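PDB 1RQE: transcarboxylase 5S subunit from Propionibacterium freudenreichii subsp. shermanii, which catalyses transfer of the carboxyl group from the biotin of the 1.3S subunit to pyruvate, forming oxaloacetate, as the cobalt-dependent 5S part of transcarboxylase. Local coordinates for the interface of chains A and B. Coordinates in Å, arbitrary orientation; residue numbers count along the deposited sequence, not the author numbering. Chains: chain A/B, transcarboxylase 5S subunit.

The interface of chains A and B. Residues chain A 17, 19, 239-240, 243; chain B 17, 239-240, 243.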
# COMPACT_ATOMS: atom_id res chain seq x y z
N ILE A 17 -7.51 -19.49 -17.11
CA ILE A 17 -6.62 -19.80 -16.00
C ILE A 17 -7.34 -20.73 -15.03
O ILE A 17 -8.49 -20.50 -14.66
CB ILE A 17 -6.20 -18.53 -15.25
CG1 ILE A 17 -5.43 -17.61 -16.19
CG2 ILE A 17 -5.29 -18.89 -14.07
CD1 ILE A 17 -5.01 -16.33 -15.53
N VAL A 19 -8.13 -22.18 -11.49
CA VAL A 19 -8.00 -21.72 -10.11
C VAL A 19 -8.50 -22.78 -9.14
O VAL A 19 -9.37 -23.58 -9.47
CB VAL A 19 -8.77 -20.42 -9.90
CG1 VAL A 19 -8.22 -19.36 -10.82
CG2 VAL A 19 -10.25 -20.64 -10.15
N MET A 239 -3.19 -12.92 -4.05
CA MET A 239 -4.37 -13.37 -4.78
C MET A 239 -4.00 -14.53 -5.72
O MET A 239 -4.64 -15.58 -5.71
CB MET A 239 -4.98 -12.23 -5.60
CG MET A 239 -6.32 -12.58 -6.26
SD MET A 239 -7.69 -12.75 -5.09
CE MET A 239 -8.05 -14.47 -5.17
N LYS A 240 -2.96 -14.34 -6.52
CA LYS A 240 -2.57 -15.40 -7.43
C LYS A 240 -2.18 -16.66 -6.69
O LYS A 240 -2.47 -17.77 -7.14
CB LYS A 240 -1.42 -14.94 -8.34
CG LYS A 240 -1.86 -13.95 -9.40
CD LYS A 240 -2.90 -14.57 -10.31
CE LYS A 240 -3.72 -13.50 -11.00
NZ LYS A 240 -4.85 -14.11 -11.74
N GLU A 243 -5.22 -18.43 -5.77
CA GLU A 243 -5.84 -19.09 -6.91
C GLU A 243 -5.05 -20.36 -7.24
O GLU A 243 -5.61 -21.33 -7.77
CB GLU A 243 -5.87 -18.17 -8.13
CG GLU A 243 -6.62 -16.87 -7.90
CD GLU A 243 -6.55 -15.93 -9.08
OE1 GLU A 243 -5.47 -15.84 -9.72
OE2 GLU A 243 -7.57 -15.29 -9.38
N ILE B 17 -11.14 -19.60 -14.87
CA ILE B 17 -11.51 -18.21 -15.10
C ILE B 17 -11.03 -17.78 -16.48
O ILE B 17 -9.89 -18.03 -16.86
CB ILE B 17 -10.88 -17.28 -14.05
CG1 ILE B 17 -11.39 -17.65 -12.66
CG2 ILE B 17 -11.27 -15.82 -14.33
CD1 ILE B 17 -10.80 -16.81 -11.58
N MET B 239 -5.74 -5.80 -11.26
CA MET B 239 -5.37 -7.05 -11.93
C MET B 239 -6.62 -7.73 -12.49
O MET B 239 -6.66 -8.11 -13.67
CB MET B 239 -4.67 -7.99 -10.95
CG MET B 239 -4.10 -9.26 -11.61
SD MET B 239 -2.66 -8.95 -12.67
CE MET B 239 -3.29 -9.30 -14.28
N LYS B 240 -7.64 -7.89 -11.67
CA LYS B 240 -8.85 -8.54 -12.15
C LYS B 240 -9.48 -7.77 -13.30
O LYS B 240 -10.00 -8.37 -14.24
CB LYS B 240 -9.86 -8.72 -11.02
CG LYS B 240 -9.47 -9.80 -10.03
CD LYS B 240 -9.37 -11.14 -10.72
CE LYS B 240 -8.49 -12.09 -9.94
NZ LYS B 240 -8.23 -13.33 -10.71
N GLU B 243 -7.67 -8.60 -16.35
CA GLU B 243 -8.00 -9.94 -16.84
C GLU B 243 -9.38 -9.89 -17.51
O GLU B 243 -9.66 -10.68 -18.42
CB GLU B 243 -8.02 -10.95 -15.69
CG GLU B 243 -6.70 -11.06 -14.95
CD GLU B 243 -6.78 -12.00 -13.77
OE1 GLU B 243 -7.81 -11.99 -13.05
OE2 GLU B 243 -5.79 -12.73 -13.55
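A:Val19 meets B:Ile17 through methyl groups at the two-fold dimer interface of this DRE-TIM-type carboxyltransferase, where a short N-terminal strand of each subunit pairs with its twin beside two symmetry-related helices. The nearest approach is from A:Val19 CG1 to B:Ile17 CD1, 3.7 Å, and the two side chains cross at about a right angle. Both valine methyls lie against the ethyl branch of the isoleucine. The CG1-CD1 branch reaches the valine with CG1 beside the backbone N (chi1 -62°) and CD1 anti to CA.

Next to this apolar pair, strands 16-18 of the two chains form an antiparallel bridge at A:Ile17 and B:Ile17. A:Ile17 N donates to B:Ile17 O over 2.8 Å, and the two-fold makes the return bond, B:Ile17 N to A:Ile17 O, equivalent; each isoleucine is both donor and acceptor. Each bond is nearly straight, 170° at the hydrogen, with the donor in the carbonyl plane, as expected of an antiparallel bridge.

At the polar rim, side chains from helices 234-243 of both chains form a closed ring of salt bridges, two lysines alternating with two glutamates. A:Lys240 NZ makes a salt bridge to B:Glu243 OE2 at 2.5 Å, the lysine and glutamate side chains arriving from opposite directions. The same side-chain nitrogen reaches back to A:Glu243 OE1 at 2.7 Å, within its own helix; a bend of the lysine chain at chi2 (-61°) helps to bring it there. Each carboxylate therefore spans two lysine nitrogens, one per oxygen, and both oxygens accept through their syn lone pairs. This two-point grip should restrict rotation of the carboxylate. The glutamates are themselves near one another, A:Glu243 OE2 lying 4.9 Å from B:Glu243 OE1, a like-charge proximity that B:Lys240 NZ, lying between them, probably offsets.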